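PDB 2QML: BH2621 protein, which is not characterised experimentally but is probably a GNAT-family N-acyltransferase that transfers fatty acyl groups to a lysine side-chain amine in siderophore biosynthesis. Local coordinates for residues H104-H109 / T140-E146; D6-P10 / D67-M73; P81-W85 / L126-I130; I94-Y98 / K167-P172. Residues are numbered along the deposited sequence.

Contact 1: residues H104-H109 / T140-E146; sequences HDQGIH and TNTIVAE. With GOL (glycerol), chain F.
Strands 106-109 and 142-145 run parallel as neighbours in the central sheet. Their axes approach to 4.5 Å and cross at -35°. Beyond G107-V144 they diverge: I108 and A145 are 5.7 Å apart at CA. Q106 pairs with I143 (CA-CA 4.8 Å) and G107 with V144 (CA-CA 4.7 Å). The ladder has three rungs: Q106 N to T142 O at 3.2 Å, V144 N to Q106 O at 2.8 Å, and I108 N to V144 O at 3.2 Å. Helix 123-135 links the strands as a beta-alpha-beta crossover. This matches the splayed parallel pair of the GNAT fold, where relatives insert the pantetheine arm of acyl-CoA.

T140 (chi1 m) donates from OG1 to H104 O at 2.7 Å. The same OG1 accepts from Q106 NE2 at 2.9 Å. Q106 (m, t) lies on the face of I143, and its OE1 accepts a hydrogen bond from K134. D105 OD1 reaches N141 N and T142 OG1 through one water each; its OD2 is hydrogen-bonded to Y99, and T142 OG1 to E182.

H109 (chi1 m) and E146 (chi1 p) turn to a glycerol, probably from the crystallisation liquor. H109 ND1 donates to glycerol O1 at 3.0 Å, and O1 donates to E146 OE1 at 2.5 Å. A water joins I108 O to E146 OE1, and K174 salt-bridges E146. The splayed end is a polar pocket able to hold a small hydroxylated molecule.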
loop_
_atom_site.group_PDB
_atom_site.type_symbol
_atom_site.label_atom_id
_atom_site.label_comp_id
_atom_site.label_asym_id
_atom_site.label_seq_id
_atom_site.Cartn_x
_atom_site.Cartn_y
_atom_site.Cartn_z
ATOM N N HIS A 104 13.446 -11.889 -2.273
ATOM C CA HIS A 104 13.209 -10.677 -1.467
ATOM C C HIS A 104 12.231 -9.699 -2.087
ATOM O O HIS A 104 12.130 -8.579 -1.656
ATOM C CB HIS A 104 14.528 -9.984 -1.170
ATOM C CG HIS A 104 15.439 -10.830 -0.358
ATOM N ND1 HIS A 104 16.413 -11.628 -0.924
ATOM C CD2 HIS A 104 15.462 -11.074 0.967
ATOM C CE1 HIS A 104 17.036 -12.288 0.032
ATOM N NE2 HIS A 104 16.475 -11.973 1.189
ATOM N N ASP A 105 11.470 -10.135 -3.082
ATOM C CA ASP A 105 10.453 -9.274 -3.643
ATOM C C ASP A 105 9.435 -8.937 -2.564
ATOM O O ASP A 105 9.101 -9.776 -1.750
ATOM C CB ASP A 105 9.719 -9.956 -4.808
ATOM C CG ASP A 105 10.555 -10.105 -6.079
ATOM O OD1 ASP A 105 11.671 -9.578 -6.169
ATOM O OD2 ASP A 105 9.980 -10.689 -7.032
ATOM N N GLN A 106 8.897 -7.727 -2.619
ATOM C CA GLN A 106 7.899 -7.283 -1.695
ATOM C C GLN A 106 6.653 -6.849 -2.472
ATOM O O GLN A 106 6.682 -6.631 -3.691
ATOM C CB GLN A 106 8.415 -6.111 -0.827
ATOM C CG GLN A 106 9.617 -6.429 0.056
ATOM C CD GLN A 106 10.009 -5.215 0.824
ATOM O OE1 GLN A 106 9.155 -4.494 1.272
ATOM N NE2 GLN A 106 11.286 -4.986 1.003
ATOM N N GLY A 107 5.565 -6.731 -1.733
ATOM C CA GLY A 107 4.301 -6.234 -2.236
ATOM C C GLY A 107 3.651 -5.214 -1.348
ATOM O O GLY A 107 4.089 -4.994 -0.214
ATOM N N ILE A 108 2.632 -4.548 -1.888
ATOM C CA ILE A 108 1.930 -3.507 -1.174
ATOM C C ILE A 108 0.435 -3.525 -1.446
ATOM O O ILE A 108 -0.009 -3.751 -2.598
ATOM C CB ILE A 108 2.516 -2.109 -1.487
ATOM C CG1 ILE A 108 1.983 -1.050 -0.474
ATOM C CG2 ILE A 108 2.341 -1.714 -2.985
ATOM C CD1 ILE A 108 2.478 -1.269 0.985
ATOM N N HIS A 109 -0.338 -3.415 -0.378
ATOM C CA HIS A 109 -1.770 -3.186 -0.459
ATOM C C HIS A 109 -2.023 -1.845 0.220
ATOM O O HIS A 109 -1.326 -1.512 1.194
ATOM C CB HIS A 109 -2.624 -4.243 0.211
ATOM C CG HIS A 109 -2.413 -5.634 -0.296
ATOM N ND1 HIS A 109 -2.770 -6.012 -1.583
ATOM C CD2 HIS A 109 -2.061 -6.758 0.346
ATOM C CE1 HIS A 109 -2.551 -7.312 -1.718
ATOM N NE2 HIS A 109 -2.053 -7.773 -0.591
ATOM N N THR A 140 15.998 -6.383 -1.649
ATOM C CA THR A 140 14.758 -6.167 -2.414
ATOM C C THR A 140 15.004 -5.278 -3.628
ATOM O O THR A 140 15.351 -4.111 -3.484
ATOM C CB THR A 140 13.658 -5.538 -1.562
ATOM O OG1 THR A 140 13.310 -6.451 -0.521
ATOM C CG2 THR A 140 12.436 -5.188 -2.431
ATOM N N ASN A 141 14.798 -5.831 -4.826
ATOM C CA ASN A 141 14.950 -5.061 -6.069
ATOM C C ASN A 141 13.642 -4.758 -6.753
ATOM O O ASN A 141 13.592 -3.923 -7.648
ATOM C CB ASN A 141 15.786 -5.847 -7.058
ATOM C CG ASN A 141 17.113 -6.282 -6.487
ATOM O OD1 ASN A 141 17.836 -5.492 -5.884
ATOM N ND2 ASN A 141 17.443 -7.560 -6.671
ATOM N N THR A 142 12.578 -5.420 -6.320
ATOM C CA THR A 142 11.284 -5.309 -6.982
ATOM C C THR A 142 10.175 -5.267 -5.973
ATOM O O THR A 142 10.177 -6.051 -5.001
ATOM C CB THR A 142 11.038 -6.520 -7.953
ATOM O OG1 THR A 142 12.175 -6.653 -8.821
ATOM C CG2 THR A 142 9.671 -6.355 -8.754
ATOM N N ILE A 143 9.232 -4.343 -6.174
ATOM C CA ILE A 143 8.004 -4.294 -5.400
ATOM C C ILE A 143 6.840 -4.495 -6.385
ATOM O O ILE A 143 6.832 -3.918 -7.444
ATOM C CB ILE A 143 7.815 -2.986 -4.607
ATOM C CG1 ILE A 143 8.935 -2.806 -3.556
ATOM C CG2 ILE A 143 6.457 -2.974 -3.894
ATOM C CD1 ILE A 143 8.971 -1.453 -2.874
ATOM N N VAL A 144 5.887 -5.342 -6.010
ATOM C CA VAL A 144 4.739 -5.657 -6.832
ATOM C C VAL A 144 3.446 -5.160 -6.191
ATOM O O VAL A 144 3.332 -4.921 -4.981
ATOM C CB VAL A 144 4.626 -7.175 -7.143
ATOM C CG1 VAL A 144 5.927 -7.713 -7.757
ATOM C CG2 VAL A 144 4.164 -7.983 -5.890
ATOM N N ALA A 145 2.462 -4.991 -7.053
ATOM C CA ALA A 145 1.102 -4.586 -6.688
ATOM C C ALA A 145 0.163 -5.357 -7.640
ATOM O O ALA A 145 0.550 -5.716 -8.780
ATOM C CB ALA A 145 0.930 -3.129 -6.840
ATOM N N GLU A 146 -1.037 -5.664 -7.135
ATOM C CA GLU A 146 -2.071 -6.357 -7.919
ATOM C C GLU A 146 -3.439 -5.701 -7.708
ATOM O O GLU A 146 -4.369 -6.381 -7.282
ATOM C CB GLU A 146 -2.049 -7.884 -7.633
ATOM C CG GLU A 146 -1.786 -8.309 -6.172
ATOM C CD GLU A 146 -2.717 -7.606 -5.193
ATOM O OE1 GLU A 146 -2.429 -6.416 -4.915
ATOM O OE2 GLU A 146 -3.744 -8.196 -4.721
HETATM C C1 GOL F . -3.409 -3.385 -4.375
HETATM O O1 GOL F . -3.955 -4.650 -4.021
HETATM C C2 GOL F . -4.440 -2.436 -3.797
HETATM O O2 GOL F . -4.349 -2.448 -2.394
HETATM C C3 GOL F . -4.354 -0.982 -4.252
HETATM O O3 GOL F . -4.703 -0.785 -5.617
HETATM O O HOH W 1 13.773 -8.420 -4.890
HETATM O O HOH W 2 13.080 -9.084 -8.369
HETATM O O HOH W 3 0.023 -6.093 -3.863
#

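Contact 2: residues D6-P10 / D67-M73; sequences DKLAP and DDHQTLM. With GOL (glycerol), chain E.
M73, a selenomethionine (chi1 m, chi2 t), lies beneath the extended segment 6-10. Its SE is 3.6 Å from L8 CD2, and its CE is 3.5 Å from P10 CA and 3.3 Å from A9 O. L8 (t, p) points toward the strand and also touches I130 of helix 123-135. Segment 6-10 has no regular secondary structure and leads into strand 11-15. Segment 67-73 starts with a type I beta turn, D67 to Q70, then becomes strand 70-73.

The nearest CA pair is K7 and T71, at 5.6 Å. No backbone ladder forms; a side chain takes its place. T71 (chi1 m) accepts from L8 N at OG1, 2.9 Å. That OG1 is 2.7 Å from O3 of a glycerol, a hydrogen bond either could donate. K7 curls over the turn, and its NZ donates to D67 O at 3.1 Å and Q70 O at 3.2 Å. A water links K7 NZ to Q70 O.

Inside the turn, D67 OD1 accepts from H69 N at 2.9 Å, an Asx turn, and from H69 ND1 at 2.8 Å. H69 NE2 hydrogen-bonds to D93. The contact lays the N-terminal segment against the sheet. Backbone carbonyls, not a salt bridge, hold the lysine.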
loop_
_atom_site.group_PDB
_atom_site.type_symbol
_atom_site.label_atom_id
_atom_site.label_comp_id
_atom_site.label_asym_id
_atom_site.label_seq_id
_atom_site.Cartn_x
_atom_site.Cartn_y
_atom_site.Cartn_z
ATOM N N ASP A 6 11.437 -8.651 11.109
ATOM C CA ASP A 6 11.319 -8.541 9.631
ATOM C C ASP A 6 10.299 -7.477 9.228
ATOM O O ASP A 6 10.019 -7.337 8.026
ATOM C CB ASP A 6 10.866 -9.876 9.019
ATOM N N LYS A 7 9.759 -6.737 10.205
ATOM C CA LYS A 7 8.654 -5.793 9.943
ATOM C C LYS A 7 9.115 -4.468 9.407
ATOM O O LYS A 7 10.195 -4.002 9.720
ATOM C CB LYS A 7 7.842 -5.534 11.213
ATOM C CG LYS A 7 7.253 -6.781 11.880
ATOM C CD LYS A 7 5.899 -7.238 11.332
ATOM C CE LYS A 7 5.505 -8.634 11.850
ATOM N NZ LYS A 7 4.024 -8.859 12.043
ATOM N N LEU A 8 8.282 -3.849 8.590
ATOM C CA LEU A 8 8.587 -2.550 8.054
ATOM C C LEU A 8 8.539 -1.551 9.196
ATOM O O LEU A 8 7.560 -1.472 9.921
ATOM C CB LEU A 8 7.578 -2.184 6.974
ATOM C CG LEU A 8 7.792 -0.839 6.238
ATOM C CD1 LEU A 8 9.192 -0.818 5.502
ATOM C CD2 LEU A 8 6.712 -0.502 5.239
ATOM N N ALA A 9 9.592 -0.779 9.389
ATOM C CA ALA A 9 9.629 0.148 10.501
ATOM C C ALA A 9 8.769 1.388 10.313
ATOM O O ALA A 9 8.639 1.909 9.198
ATOM C CB ALA A 9 11.084 0.623 10.735
ATOM N N PRO A 10 8.278 1.941 11.429
ATOM C CA PRO A 10 7.596 3.235 11.357
ATOM C C PRO A 10 8.560 4.349 10.944
ATOM O O PRO A 10 9.786 4.236 11.174
ATOM C CB PRO A 10 7.103 3.458 12.799
ATOM C CG PRO A 10 8.075 2.781 13.604
ATOM C CD PRO A 10 8.400 1.512 12.830
ATOM N N ASP A 67 0.473 -12.049 11.933
ATOM C CA ASP A 67 0.977 -12.658 10.675
ATOM C C ASP A 67 2.370 -12.121 10.422
ATOM O O ASP A 67 2.569 -10.914 10.293
ATOM C CB ASP A 67 0.044 -12.350 9.514
ATOM C CG ASP A 67 0.514 -12.875 8.143
ATOM O OD1 ASP A 67 1.708 -13.056 7.893
ATOM O OD2 ASP A 67 -0.370 -13.050 7.264
ATOM N N ASP A 68 3.319 -13.038 10.292
ATOM C CA ASP A 68 4.725 -12.653 10.218
ATOM C C ASP A 68 5.248 -12.248 8.847
ATOM O O ASP A 68 6.330 -11.707 8.768
ATOM C CB ASP A 68 5.578 -13.811 10.811
ATOM C CG ASP A 68 5.532 -13.848 12.358
ATOM O OD1 ASP A 68 5.402 -12.765 12.996
ATOM O OD2 ASP A 68 5.661 -14.960 12.928
ATOM N N HIS A 69 4.505 -12.506 7.779
ATOM C CA HIS A 69 4.960 -12.108 6.452
ATOM C C HIS A 69 4.545 -10.692 6.090
ATOM O O HIS A 69 4.886 -10.252 4.998
ATOM C CB HIS A 69 4.486 -13.128 5.358
ATOM C CG HIS A 69 3.243 -12.758 4.572
ATOM N ND1 HIS A 69 1.968 -12.825 5.093
ATOM C CD2 HIS A 69 3.084 -12.454 3.254
ATOM C CE1 HIS A 69 1.087 -12.508 4.152
ATOM N NE2 HIS A 69 1.734 -12.282 3.024
ATOM N N GLN A 70 3.815 -9.991 6.975
ATOM C CA GLN A 70 3.355 -8.652 6.664
ATOM C C GLN A 70 3.382 -7.669 7.849
ATOM O O GLN A 70 3.438 -8.062 9.005
ATOM C CB GLN A 70 1.945 -8.697 6.059
ATOM C CG GLN A 70 0.826 -9.179 7.000
ATOM C CD GLN A 70 -0.512 -9.168 6.315
ATOM O OE1 GLN A 70 -0.798 -8.279 5.511
ATOM N NE2 GLN A 70 -1.341 -10.161 6.608
ATOM N N THR A 71 3.377 -6.382 7.483
ATOM C CA THR A 71 3.332 -5.252 8.399
ATOM C C THR A 71 2.125 -4.418 8.023
ATOM O O THR A 71 1.949 -4.100 6.845
ATOM C CB THR A 71 4.589 -4.355 8.291
ATOM O OG1 THR A 71 5.723 -5.182 8.492
ATOM C CG2 THR A 71 4.586 -3.225 9.327
ATOM N N LEU A 72 1.259 -4.136 8.998
ATOM C CA LEU A 72 0.098 -3.254 8.826
ATOM C C LEU A 72 0.440 -1.889 9.347
ATOM O O LEU A 72 0.895 -1.765 10.516
ATOM C CB LEU A 72 -1.119 -3.763 9.585
ATOM C CG LEU A 72 -1.922 -4.871 8.891
ATOM C CD1 LEU A 72 -1.069 -6.073 8.441
ATOM C CD2 LEU A 72 -3.048 -5.324 9.830
HETATM N N MSE A 73 0.172 -0.860 8.545
HETATM C CA MSE A 73 0.438 0.504 8.983
HETATM C C MSE A 73 -0.676 1.478 8.686
HETATM O O MSE A 73 -1.465 1.309 7.728
HETATM C CB MSE A 73 1.713 1.039 8.325
HETATM C CG MSE A 73 2.885 0.093 8.382
HETATM SE SE MSE A 73 4.450 0.917 7.613
HETATM C CE MSE A 73 5.322 1.610 9.180
HETATM C C1 GOL E . 7.449 -5.906 3.808
HETATM O O1 GOL E . 8.228 -7.032 3.581
HETATM C C2 GOL E . 7.312 -5.789 5.297
HETATM O O2 GOL E . 8.599 -5.312 5.648
HETATM C C3 GOL E . 7.141 -7.230 5.813
HETATM O O3 GOL E . 6.519 -7.365 7.049
HETATM O O HOH W 4 7.333 -9.268 7.991
HETATM O O HOH W 5 1.367 -8.095 11.063
#

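Contact 3: residues P81-W85 / L126-I130; sequences PMSYW and LLLAI
This is buried helix-on-sheet packing in the GNAT alpha/beta fold. Strand 81-85, part of strand 80-89, lies under helix 126-130, part of helix 123-135. The axes approach to 11.4 Å and cross at -42°. No hydrogen bond passes between the segments; the contact is apolar. The strand is extended except at M82 (phi/psi -153/10). There M82 and S83 both face G75, a classic beta bulge.

W85 (chi1 m, chi2 74°) points at the helix. Its CZ2 is 3.8 Å from L126 CB. Its CZ3 is 3.6 Å from I130 CG2 and 4.0 Å from L127 CD1. L126 (m, t) and I130 (t, t) sit one turn apart, and the backbone bond from I130 N to L126 O measures 3.1 Å. M82, a selenomethionine (p, p, p), curls back so that its CE lies 3.5 Å from L126 CD1. F24 also meets the W85 ring. The indole nitrogen stays satisfied here: W85 NE1 donates to S83 OG at 2.8 Å.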
loop_
_atom_site.group_PDB
_atom_site.type_symbol
_atom_site.label_atom_id
_atom_site.label_comp_id
_atom_site.label_asym_id
_atom_site.label_seq_id
_atom_site.Cartn_x
_atom_site.Cartn_y
_atom_site.Cartn_z
ATOM N N PRO A 81 -4.688 10.504 10.763
ATOM C CA PRO A 81 -4.611 9.178 10.153
ATOM C C PRO A 81 -5.639 9.092 9.025
ATOM O O PRO A 81 -6.796 9.483 9.197
ATOM C CB PRO A 81 -4.981 8.242 11.277
ATOM C CG PRO A 81 -5.773 9.116 12.239
ATOM C CD PRO A 81 -5.364 10.503 12.067
HETATM N N MSE A 82 -5.237 8.635 7.853
HETATM C CA MSE A 82 -6.169 8.630 6.707
HETATM C C MSE A 82 -5.897 7.552 5.644
HETATM O O MSE A 82 -6.534 7.516 4.611
HETATM C CB MSE A 82 -6.210 10.046 6.091
HETATM C CG MSE A 82 -4.853 10.748 5.889
HETATM SE SE MSE A 82 -3.562 9.798 4.800
HETATM C CE MSE A 82 -4.481 10.010 3.070
ATOM N N SER A 83 -4.999 6.623 5.952
ATOM C CA SER A 83 -4.645 5.564 5.025
ATOM C C SER A 83 -4.179 4.305 5.760
ATOM O O SER A 83 -3.637 4.351 6.876
ATOM C CB SER A 83 -3.606 6.073 4.021
ATOM O OG SER A 83 -2.427 6.475 4.669
ATOM N N TYR A 84 -4.416 3.179 5.129
ATOM C CA TYR A 84 -4.098 1.866 5.669
ATOM C C TYR A 84 -3.244 1.155 4.615
ATOM O O TYR A 84 -3.545 1.222 3.418
ATOM C CB TYR A 84 -5.375 1.107 6.078
ATOM C CG TYR A 84 -5.205 -0.369 6.390
ATOM C CD1 TYR A 84 -4.782 -0.816 7.652
ATOM C CD2 TYR A 84 -5.477 -1.330 5.431
ATOM C CE1 TYR A 84 -4.652 -2.166 7.941
ATOM C CE2 TYR A 84 -5.364 -2.658 5.725
ATOM C CZ TYR A 84 -4.919 -3.063 6.974
ATOM O OH TYR A 84 -4.798 -4.395 7.252
ATOM N N TRP A 85 -2.256 0.429 5.111
ATOM C CA TRP A 85 -1.240 -0.185 4.298
ATOM C C TRP A 85 -0.900 -1.575 4.807
ATOM O O TRP A 85 -0.780 -1.812 6.023
ATOM C CB TRP A 85 0.055 0.685 4.287
ATOM C CG TRP A 85 -0.195 2.115 3.984
ATOM C CD1 TRP A 85 -0.758 3.054 4.829
ATOM C CD2 TRP A 85 0.001 2.762 2.737
ATOM N NE1 TRP A 85 -0.871 4.201 4.203
ATOM C CE2 TRP A 85 -0.456 4.097 2.906
ATOM C CE3 TRP A 85 0.514 2.372 1.496
ATOM C CZ2 TRP A 85 -0.403 5.045 1.884
ATOM C CZ3 TRP A 85 0.599 3.316 0.497
ATOM C CH2 TRP A 85 0.134 4.630 0.694
ATOM N N LEU A 126 2.434 9.827 -0.308
ATOM C CA LEU A 126 2.341 8.727 0.649
ATOM C C LEU A 126 2.912 7.436 0.083
ATOM O O LEU A 126 3.734 6.777 0.720
ATOM C CB LEU A 126 0.914 8.496 1.062
ATOM C CG LEU A 126 0.302 9.527 1.994
ATOM C CD1 LEU A 126 -1.248 9.429 1.977
ATOM C CD2 LEU A 126 0.904 9.415 3.422
ATOM N N LEU A 127 2.458 7.061 -1.108
ATOM C CA LEU A 127 2.953 5.858 -1.745
ATOM C C LEU A 127 4.459 5.946 -2.023
ATOM O O LEU A 127 5.173 4.963 -1.770
ATOM C CB LEU A 127 2.154 5.577 -3.021
ATOM C CG LEU A 127 2.617 4.353 -3.786
ATOM C CD1 LEU A 127 2.461 3.024 -3.020
ATOM C CD2 LEU A 127 1.869 4.292 -5.215
ATOM N N LEU A 128 4.946 7.082 -2.507
ATOM C CA LEU A 128 6.364 7.235 -2.779
ATOM C C LEU A 128 7.151 7.073 -1.499
ATOM O O LEU A 128 8.199 6.425 -1.507
ATOM C CB LEU A 128 6.623 8.576 -3.440
ATOM C CG LEU A 128 6.121 8.736 -4.878
ATOM C CD1 LEU A 128 6.288 10.173 -5.289
ATOM C CD2 LEU A 128 6.820 7.860 -5.853
ATOM N N ALA A 129 6.652 7.626 -0.388
ATOM C CA ALA A 129 7.367 7.504 0.901
ATOM C C ALA A 129 7.497 6.059 1.402
ATOM O O ALA A 129 8.589 5.597 1.790
ATOM C CB ALA A 129 6.705 8.411 1.997
ATOM N N ILE A 130 6.393 5.334 1.419
ATOM C CA ILE A 130 6.416 3.958 1.905
ATOM C C ILE A 130 7.209 3.069 0.948
ATOM O O ILE A 130 7.913 2.172 1.423
ATOM C CB ILE A 130 5.010 3.443 2.212
ATOM C CG1 ILE A 130 5.106 2.157 3.056
ATOM C CG2 ILE A 130 4.159 3.263 0.918
ATOM C CD1 ILE A 130 3.792 1.596 3.629
#

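Contact 4: residues I94-Y98 / K167-P172; sequences IIANY and KEVELP
Two hydrogen bonds fix this contact. Y98 OH donates to E170 O at 2.8 Å, and the carbonyl lies near the plane of the tyrosine ring. K167 NZ donates to Y98 O at 2.6 Å, reached by a side chain extended beyond chi1 (p, t, t, t).

Apolar contacts fill the space between. Y98 (chi1 m, chi2 83°) points at the strand, with CD2 3.7 Å from V169 CB and CE1 3.5 Å from L171 CD2. I95 CD1 is 4.1 Å from V169 CG2 and 4.3 Å from L171 CD2. At the surface, I94 CD1 is 3.3 Å from P172 CD.

The backbones do not pair. Segment 94-97 is a short 3-10 helix, with N97 N to I94 O at 3.2 Å and Y98 N to I95 O at 3.0 Å. E170 centres an inverse gamma turn. The contact joins the loop between strands 80-89 and 106-112 to edge strand 164-170; L178 of neighbouring strand 175-182 packs on I95 and V169.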
loop_
_atom_site.group_PDB
_atom_site.type_symbol
_atom_site.label_atom_id
_atom_site.label_comp_id
_atom_site.label_asym_id
_atom_site.label_seq_id
_atom_site.Cartn_x
_atom_site.Cartn_y
_atom_site.Cartn_z
ATOM N N ILE A 94 0.093 -15.142 -1.519
ATOM C CA ILE A 94 -0.605 -15.781 -2.640
ATOM C C ILE A 94 -0.052 -15.328 -3.997
ATOM O O ILE A 94 0.014 -16.119 -4.946
ATOM C CB ILE A 94 -2.151 -15.578 -2.539
ATOM C CG1 ILE A 94 -2.866 -16.450 -3.571
ATOM C CG2 ILE A 94 -2.577 -14.094 -2.671
ATOM C CD1 ILE A 94 -4.347 -16.346 -3.459
ATOM N N ILE A 95 0.431 -14.093 -4.088
ATOM C CA ILE A 95 0.857 -13.583 -5.416
ATOM C C ILE A 95 2.124 -14.306 -5.937
ATOM O O ILE A 95 2.351 -14.317 -7.142
ATOM C CB ILE A 95 1.049 -12.051 -5.416
ATOM C CG1 ILE A 95 0.989 -11.446 -6.832
ATOM C CG2 ILE A 95 2.384 -11.654 -4.693
ATOM C CD1 ILE A 95 -0.246 -11.737 -7.640
ATOM N N ALA A 96 2.909 -14.952 -5.054
ATOM C CA ALA A 96 4.086 -15.736 -5.432
ATOM C C ALA A 96 3.751 -16.823 -6.458
ATOM O O ALA A 96 4.593 -17.246 -7.200
ATOM C CB ALA A 96 4.758 -16.384 -4.200
ATOM N N ASN A 97 2.536 -17.322 -6.434
ATOM C CA ASN A 97 2.104 -18.357 -7.375
ATOM C C ASN A 97 1.909 -17.898 -8.814
ATOM O O ASN A 97 1.737 -18.724 -9.690
ATOM C CB ASN A 97 0.778 -18.930 -6.901
ATOM C CG ASN A 97 0.876 -19.558 -5.547
ATOM O OD1 ASN A 97 1.663 -20.461 -5.331
ATOM N ND2 ASN A 97 0.122 -19.039 -4.608
ATOM N N TYR A 98 1.929 -16.600 -9.063
ATOM C CA TYR A 98 1.578 -16.053 -10.375
ATOM C C TYR A 98 2.713 -15.536 -11.239
ATOM O O TYR A 98 2.471 -15.173 -12.389
ATOM C CB TYR A 98 0.551 -14.933 -10.149
ATOM C CG TYR A 98 -0.755 -15.445 -9.616
ATOM C CD1 TYR A 98 -0.927 -15.690 -8.269
ATOM C CD2 TYR A 98 -1.818 -15.721 -10.460
ATOM C CE1 TYR A 98 -2.103 -16.186 -7.772
ATOM C CE2 TYR A 98 -3.002 -16.203 -9.968
ATOM C CZ TYR A 98 -3.136 -16.444 -8.625
ATOM O OH TYR A 98 -4.306 -16.898 -8.109
ATOM N N LYS A 167 0.489 -8.615 -16.344
ATOM C CA LYS A 167 -0.594 -9.450 -16.806
ATOM C C LYS A 167 -1.668 -9.509 -15.755
ATOM O O LYS A 167 -1.440 -9.173 -14.594
ATOM C CB LYS A 167 -0.078 -10.884 -17.052
ATOM C CG LYS A 167 0.363 -11.616 -15.765
ATOM C CD LYS A 167 1.081 -12.909 -16.036
ATOM C CE LYS A 167 1.489 -13.549 -14.757
ATOM N NZ LYS A 167 2.136 -14.868 -14.957
ATOM N N GLU A 168 -2.845 -9.935 -16.175
ATOM C CA GLU A 168 -3.896 -10.180 -15.234
ATOM C C GLU A 168 -3.550 -11.418 -14.395
ATOM O O GLU A 168 -2.894 -12.351 -14.829
ATOM C CB GLU A 168 -5.258 -10.371 -15.914
ATOM C CG GLU A 168 -5.833 -9.116 -16.569
ATOM C CD GLU A 168 -7.180 -9.316 -17.222
ATOM O OE1 GLU A 168 -7.653 -10.447 -17.346
ATOM O OE2 GLU A 168 -7.772 -8.283 -17.645
ATOM N N VAL A 169 -4.045 -11.392 -13.167
ATOM C CA VAL A 169 -3.944 -12.519 -12.249
ATOM C C VAL A 169 -5.343 -12.853 -11.688
ATOM O O VAL A 169 -6.028 -11.982 -11.139
ATOM C CB VAL A 169 -2.916 -12.241 -11.126
ATOM C CG1 VAL A 169 -1.492 -12.180 -11.679
ATOM C CG2 VAL A 169 -3.203 -10.915 -10.379
ATOM N N GLU A 170 -5.739 -14.078 -11.933
ATOM C CA GLU A 170 -7.007 -14.633 -11.468
ATOM C C GLU A 170 -6.851 -15.059 -10.027
ATOM O O GLU A 170 -6.431 -16.164 -9.763
ATOM C CB GLU A 170 -7.406 -15.838 -12.319
ATOM C CG GLU A 170 -7.948 -15.472 -13.623
ATOM C CD GLU A 170 -9.463 -15.543 -13.610
ATOM O OE1 GLU A 170 -10.102 -15.139 -12.618
ATOM O OE2 GLU A 170 -9.997 -16.043 -14.575
ATOM N N LEU A 171 -7.112 -14.145 -9.106
ATOM C CA LEU A 171 -6.958 -14.370 -7.680
ATOM C C LEU A 171 -8.317 -14.831 -7.144
ATOM O O LEU A 171 -9.329 -14.691 -7.810
ATOM C CB LEU A 171 -6.494 -13.084 -7.019
ATOM C CG LEU A 171 -5.058 -12.644 -7.346
ATOM C CD1 LEU A 171 -4.919 -11.156 -7.037
ATOM C CD2 LEU A 171 -4.035 -13.505 -6.625
ATOM N N PRO A 172 -8.349 -15.400 -5.922
ATOM C CA PRO A 172 -9.644 -15.848 -5.371
ATOM C C PRO A 172 -10.685 -14.720 -5.270
ATOM O O PRO A 172 -11.844 -14.955 -5.540
ATOM C CB PRO A 172 -9.259 -16.398 -3.989
ATOM C CG PRO A 172 -7.838 -16.735 -4.071
ATOM C CD PRO A 172 -7.224 -15.771 -5.056
#

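Overall arrangement
All four contacts reach one sheet. Contacts 1 and 3 are buried; contacts 2 and 4 are partly buried, with centres about 22 Å apart. Contact 4 lies on outer strand 164-170, contact 2 on inner strand 70-77. Contact 1 is strand pairing by backbone hydrogen bonds with polar side chains, waters and a glycerol at its ends; contact 3 is apolar packing. They meet where I108 touches W85 and I130, and helix 123-135 is the crossover linking the strands of contact 1. Contact 2 adjoins contact 3 through strands 70-77 and 80-89, and L8 touches I130. Contacts 2 and 4 bring a loop onto a strand with apolar side chains and lysine-to-carbonyl bonds. Contact 4 touches contact 1 around E146 and V144.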